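Local coordinates for protein catalase (Pseudomonas syringae, PDB 1M7S) that decomposes hydrogen peroxide into water and oxygen with the help of heme, protecting the cell from the toxic effects of peroxide, at residues L4-D7 against N8-V12; L34-K37 against L38-D42. All blocks are in the same frame, centred on the assembly; numbering follows the deposited sequence.

Contact 1 of 2, residues L4-D7 against N8-V12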
ATOM      1  N   LEU A   4      23.579 -11.652  16.861  1.00 13.52           N
ATOM      2  CA  LEU A   4      22.400 -10.940  16.363  1.00 11.81           C
ATOM      3  C   LEU A   4      22.899 -10.028  15.252  1.00 11.29           C
ATOM      4  O   LEU A   4      23.980  -9.411  15.358  1.00 12.71           O
ATOM      5  CB  LEU A   4      21.904 -10.080  17.540  1.00 10.03           C
ATOM      6  CG  LEU A   4      20.756  -9.083  17.312  1.00 11.28           C
ATOM      7  CD1 LEU A   4      19.462  -9.858  17.053  1.00 10.66           C
ATOM      8  CD2 LEU A   4      20.596  -8.267  18.595  1.00 12.78           C
ATOM      9  N   THR A   5      22.160  -9.857  14.174  1.00 10.99           N
ATOM     10  CA  THR A   5      22.494  -8.998  13.079  1.00 13.04           C
ATOM     11  C   THR A   5      21.335  -8.036  12.728  1.00 12.53           C
ATOM     12  O   THR A   5      20.189  -8.334  13.059  1.00 12.82           O
ATOM     13  CB  THR A   5      22.817  -9.683  11.737  1.00 14.89           C
ATOM     14  OG1 THR A   5      21.570 -10.142  11.161  1.00 13.60           O
ATOM     15  CG2 THR A   5      23.770 -10.874  11.911  1.00 12.90           C
ATOM     16  N   ARG A   6      21.662  -7.026  11.965  1.00 12.26           N
ATOM     17  CA  ARG A   6      20.711  -6.115  11.331  1.00 12.49           C
ATOM     18  C   ARG A   6      20.283  -6.776  10.009  1.00 12.47           C
ATOM     19  O   ARG A   6      20.777  -7.868   9.688  1.00 11.48           O
ATOM     20  CB  ARG A   6      21.309  -4.734  11.126  1.00 13.61           C
ATOM     21  CG  ARG A   6      21.737  -3.983  12.377  1.00 15.19           C
ATOM     22  CD  ARG A   6      21.699  -2.470  12.211  1.00 18.96           C
ATOM     23  NE  ARG A   6      22.388  -2.042  11.006  1.00 24.79           N
ATOM     24  CZ  ARG A   6      23.687  -1.856  10.761  1.00 25.85           C
ATOM     25  NH1 ARG A   6      24.091  -1.486   9.554  1.00 27.41           N
ATOM     26  NH2 ARG A   6      24.538  -2.003  11.747  1.00 26.42           N
ATOM     27  N   ASP A   7      19.315  -6.219   9.291  1.00 11.31           N
ATOM     28  CA  ASP A   7      18.815  -6.800   8.028  1.00 14.33           C
ATOM     29  C   ASP A   7      19.833  -6.774   6.891  1.00 13.07           C
ATOM     30  O   ASP A   7      19.722  -7.571   5.924  1.00 14.29           O
ATOM     31  CB  ASP A   7      17.501  -6.073   7.694  1.00 15.41           C
ATOM     32  CG  ASP A   7      16.339  -6.376   8.648  1.00 20.28           C
ATOM     33  OD1 ASP A   7      16.362  -7.359   9.432  1.00 18.03           O
ATOM     34  OD2 ASP A   7      15.291  -5.655   8.565  1.00 20.73           O
ATOM     35  N   ASN A   8      20.894  -5.948   6.932  1.00 11.00           N
ATOM     36  CA  ASN A   8      21.993  -6.011   5.965  1.00 12.41           C
ATOM     37  C   ASN A   8      23.100  -7.004   6.368  1.00 12.57           C
ATOM     38  O   ASN A   8      24.168  -6.995   5.708  1.00 13.22           O
ATOM     39  CB  ASN A   8      22.698  -4.667   5.804  1.00 12.55           C
ATOM     40  CG  ASN A   8      23.548  -4.276   7.012  1.00 13.00           C
ATOM     41  OD1 ASN A   8      23.289  -4.721   8.136  1.00 12.53           O
ATOM     42  ND2 ASN A   8      24.576  -3.429   6.788  1.00 12.34           N
ATOM     43  N   GLY A   9      22.886  -7.779   7.411  1.00 10.81           N
ATOM     44  CA  GLY A   9      23.856  -8.752   7.893  1.00 15.01           C
ATOM     45  C   GLY A   9      24.919  -8.235   8.873  1.00 13.76           C
ATOM     46  O   GLY A   9      25.664  -9.072   9.384  1.00 13.57           O
ATOM     47  N   ALA A  10      24.992  -6.934   9.113  1.00 13.61           N
ATOM     48  CA  ALA A  10      26.013  -6.409  10.043  1.00 13.60           C
ATOM     49  C   ALA A  10      25.648  -6.784  11.473  1.00 13.89           C
ATOM     50  O   ALA A  10      24.473  -6.780  11.844  1.00 12.02           O
ATOM     51  CB  ALA A  10      26.214  -4.915   9.864  1.00 15.78           C
ATOM     52  N   VAL A  11      26.646  -7.262  12.235  1.00 12.58           N
ATOM     53  CA  VAL A  11      26.438  -7.669  13.612  1.00 11.58           C
ATOM     54  C   VAL A  11      26.044  -6.473  14.459  1.00 10.92           C
ATOM     55  O   VAL A  11      26.451  -5.339  14.229  1.00 13.31           O
ATOM     56  CB  VAL A  11      27.662  -8.391  14.227  1.00 13.84           C
ATOM     57  CG1 VAL A  11      27.879  -9.732  13.504  1.00 14.70           C
ATOM     58  CG2 VAL A  11      28.910  -7.531  14.159  1.00 14.76           C
ATOM     59  N   VAL A  12      25.233  -6.701  15.484  1.00 12.21           N
ATOM     60  CA  VAL A  12      24.807  -5.694  16.439  1.00 11.71           C
ATOM     61  C   VAL A  12      25.701  -5.691  17.675  1.00 13.67           C
ATOM     62  O   VAL A  12      26.037  -6.736  18.200  1.00 13.49           O
ATOM     63  CB  VAL A  12      23.337  -5.921  16.848  1.00 12.52           C
ATOM     64  CG1 VAL A  12      22.900  -5.013  17.999  1.00 11.74           C
ATOM     65  CG2 VAL A  12      22.479  -5.696  15.612  1.00 12.34           C
TER

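Contact 2 of 2, residues L34-K37 against L38-D42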
ATOM      1  N   LEU A  34      18.272   0.750  16.521  1.00  9.12           N
ATOM      2  CA  LEU A  34      16.963   1.152  17.068  1.00  8.27           C
ATOM      3  C   LEU A  34      15.962   1.414  15.945  1.00  8.39           C
ATOM      4  O   LEU A  34      14.800   0.929  15.966  1.00  7.07           O
ATOM      5  CB  LEU A  34      17.144   2.391  17.946  1.00  8.75           C
ATOM      6  CG  LEU A  34      15.885   3.072  18.464  1.00  8.43           C
ATOM      7  CD1 LEU A  34      15.162   2.133  19.448  1.00  8.79           C
ATOM      8  CD2 LEU A  34      16.282   4.358  19.166  1.00  8.20           C
ATOM      9  N   LEU A  35      16.310   2.248  14.963  1.00  7.93           N
ATOM     10  CA  LEU A  35      15.417   2.668  13.894  1.00  9.98           C
ATOM     11  C   LEU A  35      14.982   1.508  13.012  1.00  9.77           C
ATOM     12  O   LEU A  35      13.774   1.408  12.722  1.00  7.59           O
ATOM     13  CB  LEU A  35      16.068   3.721  12.952  1.00 12.97           C
ATOM     14  CG  LEU A  35      16.040   5.208  13.339  1.00 15.57           C
ATOM     15  CD1 LEU A  35      14.648   5.800  13.133  1.00 16.08           C
ATOM     16  CD2 LEU A  35      16.404   5.455  14.776  1.00 16.75           C
ATOM     17  N   GLN A  36      15.888   0.564  12.699  1.00  8.46           N
ATOM     18  CA  GLN A  36      15.432  -0.550  11.876  1.00  8.39           C
ATOM     19  C   GLN A  36      14.436  -1.431  12.600  1.00  6.36           C
ATOM     20  O   GLN A  36      13.468  -1.886  12.004  1.00  7.77           O
ATOM     21  CB  GLN A  36      16.621  -1.427  11.427  1.00  9.92           C
ATOM     22  CG  GLN A  36      16.135  -2.473  10.390  1.00 12.13           C
ATOM     23  CD  GLN A  36      17.388  -3.091   9.738  1.00 15.44           C
ATOM     24  OE1 GLN A  36      17.981  -3.982  10.354  1.00 16.65           O
ATOM     25  NE2 GLN A  36      17.721  -2.596   8.552  1.00 17.65           N
ATOM     26  N   LYS A  37      14.719  -1.801  13.865  1.00  6.20           N
ATOM     27  CA  LYS A  37      13.843  -2.652  14.624  1.00  8.72           C
ATOM     28  C   LYS A  37      12.485  -1.973  14.770  1.00  8.32           C
ATOM     29  O   LYS A  37      11.516  -2.704  14.607  1.00  8.21           O
ATOM     30  CB  LYS A  37      14.291  -2.931  16.078  1.00 11.67           C
ATOM     31  CG  LYS A  37      15.581  -3.681  16.201  1.00 16.81           C
ATOM     32  CD  LYS A  37      15.994  -3.779  17.667  1.00 15.18           C
ATOM     33  CE  LYS A  37      15.116  -4.723  18.485  1.00 14.81           C
ATOM     34  NZ  LYS A  37      15.797  -4.935  19.825  1.00 11.57           N
ATOM     35  N   LEU A  38      12.472  -0.665  15.019  1.00  8.28           N
ATOM     36  CA  LEU A  38      11.163  -0.003  15.180  1.00  7.10           C
ATOM     37  C   LEU A  38      10.434   0.076  13.829  1.00  8.78           C
ATOM     38  O   LEU A  38       9.245  -0.240  13.806  1.00  7.77           O
ATOM     39  CB  LEU A  38      11.313   1.356  15.856  1.00  7.14           C
ATOM     40  CG  LEU A  38      11.694   1.355  17.347  1.00  8.94           C
ATOM     41  CD1 LEU A  38      11.807   2.804  17.831  1.00  9.77           C
ATOM     42  CD2 LEU A  38      10.619   0.594  18.126  1.00  8.80           C
ATOM     43  N   GLN A  39      11.122   0.379  12.741  1.00  7.16           N
ATOM     44  CA  GLN A  39      10.399   0.463  11.453  1.00  7.81           C
ATOM     45  C   GLN A  39       9.851  -0.862  11.031  1.00  7.15           C
ATOM     46  O   GLN A  39       8.773  -0.967  10.416  1.00  7.28           O
ATOM     47  CB  GLN A  39      11.314   1.119  10.404  1.00  7.71           C
ATOM     48  CG  GLN A  39      11.470   2.611  10.680  1.00 10.33           C
ATOM     49  CD  GLN A  39      11.858   3.417   9.438  1.00 11.10           C
ATOM     50  OE1 GLN A  39      12.990   3.322   8.917  1.00 12.13           O
ATOM     51  NE2 GLN A  39      10.945   4.280   8.989  1.00  9.48           N
ATOM     52  N   ARG A  40      10.609  -1.975  11.250  1.00  3.76           N
ATOM     53  CA  ARG A  40      10.072  -3.266  10.896  1.00  6.75           C
ATOM     54  C   ARG A  40       8.859  -3.586  11.772  1.00  4.57           C
ATOM     55  O   ARG A  40       7.838  -4.101  11.319  1.00  6.30           O
ATOM     56  CB  ARG A  40      11.120  -4.409  11.112  1.00  5.73           C
ATOM     57  CG  ARG A  40      12.173  -4.411   9.973  1.00  8.59           C
ATOM     58  CD  ARG A  40      11.556  -4.657   8.594  1.00  9.74           C
ATOM     59  NE  ARG A  40      10.877  -5.927   8.497  1.00 13.23           N
ATOM     60  CZ  ARG A  40      11.378  -7.143   8.307  1.00 13.83           C
ATOM     61  NH1 ARG A  40      10.549  -8.205   8.282  1.00 14.62           N
ATOM     62  NH2 ARG A  40      12.676  -7.359   8.184  1.00 13.10           N
ATOM     63  N   PHE A  41       8.994  -3.384  13.098  1.00  4.37           N
ATOM     64  CA  PHE A  41       7.925  -3.652  14.039  1.00  5.00           C
ATOM     65  C   PHE A  41       6.649  -2.895  13.607  1.00  3.95           C
ATOM     66  O   PHE A  41       5.524  -3.423  13.661  1.00  4.60           O
ATOM     67  CB  PHE A  41       8.372  -3.208  15.457  1.00  4.72           C
ATOM     68  CG  PHE A  41       7.277  -3.367  16.489  1.00  6.26           C
ATOM     69  CD1 PHE A  41       6.873  -4.595  16.949  1.00  6.98           C
ATOM     70  CD2 PHE A  41       6.612  -2.211  16.913  1.00  6.94           C
ATOM     71  CE1 PHE A  41       5.839  -4.713  17.888  1.00  6.43           C
ATOM     72  CE2 PHE A  41       5.582  -2.323  17.844  1.00  5.75           C
ATOM     73  CZ  PHE A  41       5.182  -3.569  18.327  1.00  7.00           C
ATOM     74  N   ASP A  42       6.852  -1.627  13.294  1.00  3.92           N
ATOM     75  CA  ASP A  42       5.768  -0.702  12.978  1.00  4.57           C
ATOM     76  C   ASP A  42       4.979  -1.103  11.734  1.00  5.40           C
ATOM     77  O   ASP A  42       3.898  -0.582  11.463  1.00  7.00           O
ATOM     78  CB  ASP A  42       6.375   0.708  12.740  1.00  5.32           C
ATOM     79  CG  ASP A  42       6.827   1.439  13.994  1.00  6.85           C
ATOM     80  OD1 ASP A  42       7.510   2.497  13.957  1.00  7.05           O
ATOM     81  OD2 ASP A  42       6.523   0.977  15.111  1.00  7.93           O
TER

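Contact 1 of 2, residues L4-D7 against N8-V12
Arg-6 N donates a hydrogen bond to Ala-10 O at 2.8 Å, and Val-12 N to Leu-4 O follows at 3.0 Å. Together they fold residues 4-12 into a hairpin-like loop with a single bridge between Thr-5 and Val-11, closed by a type I turn from Arg-6 to Gly-9. Within the turn Arg-6 O accepts twice: Gly-9 N comes to it at 3.1 Å from above the carbonyl plane, and Thr-5 OG1, which also bonds Asn-357 N of the second subunit, at 2.8 Å from the opposite face. Ala-10 O takes a further CA-H...O contact from Thr-5 CA. Asn-8 continues the chain reversal as an Asx turn, its OD1 receiving Ala-10 N at 3.0 Å; a chi1 of 72°, with CG between the backbone N and carbonyl carbon, folds the amide back over the chain to allow this. The same OD1 lies with Ala-10 CB over one face of the Arg-6 guanidinium, whose plane is 31° from that of the amide. Val-12 CG2 packs on Arg-6 CG at 3.7 Å, and Leu-4 CD2 rests against Val-12 CB. Other polar atoms bond the second subunit: Arg-6 NH1 to Leu-313 O, Asn-8 ND2 to Asn-118 O and Asp-7 OD1 to Asn-358 and Asn-360, while Asp-7 OD2 pairs with Arg-40 of its own chain. Internal bonds shape the turn; backbone and side-chain groups also bond the neighbour, consistent with a buried intersubunit arm.

Contact 2 of 2, residues L34-K37 against L38-D42
Lys-37 O receives Phe-41 N and Leu-34 O receives Leu-38 N, each at 3.0 Å, in the i to i+4 pattern of an alpha helix. Leu-35 O with Gln-39 N at 2.8 Å and Gln-36 O with Arg-40 N complete four successive bonds, and Asp-42 N adds a further one to Leu-38 O. Polar ends find partners off the helix: Lys-37 NZ pairs with Asp-139 and bonds Ile-135 O of the third subunit, as well as Asn-15 of its own chain, Gln-39 NE2 bonds Asp-334 of the second subunit, and Arg-40 NH2 and Gln-36 OE1 both go to Asp-7. The aliphatic stems instead lie over the helix's own carbonyls. Gln-39 CG sits 3.3 Å from Leu-35 O, and Arg-40 CG is 3.5 Å from Gln-36 O. One turn apart, Leu-34 and Leu-38 meet through their methyls, CD1 to CD1 at 3.8 Å, the two side chains crossing at a slant. Leu-34 has CG anti to the backbone N (chi1 172°), whereas Leu-38 carries CG beside its own N (chi1 -70°), which brings it to 3.4 Å from Leu-34 O. The Leu-38 side chain also touches a bound heme. Helix 32-41 lies far from the centre of its own chain, among partner subunits: Leu-35 and Gln-39 pack on Phe-330 of helix 323-339 in the third subunit, and Lys-37 reaches helix 137-144 of that same subunit.

How the contacts relate
Contact 1 comes first along the chain and lies against the helix of contact 2, their centres about 13 Å apart. Two polar links join them: Asp-7 OD2 forms a salt bridge with Arg-40 NH2 at 3.1 Å, and Asp-7 N is probably hydrogen-bonded to Gln-36 OE1 at 2.8 Å. Arg-6 CB packs on the same Gln-36 OE1, at 3.5 Å. Asp-7, with packing by Arg-6 and Val-12, thus joins the turn to helix 32-41. Both contacts touch the second subunit and lie away from the predicted active-site residues. Contact 2 also meets a bound heme, through Leu-38, whose side chain is about 4 Å from it at the nearest atoms, and through Asp-42.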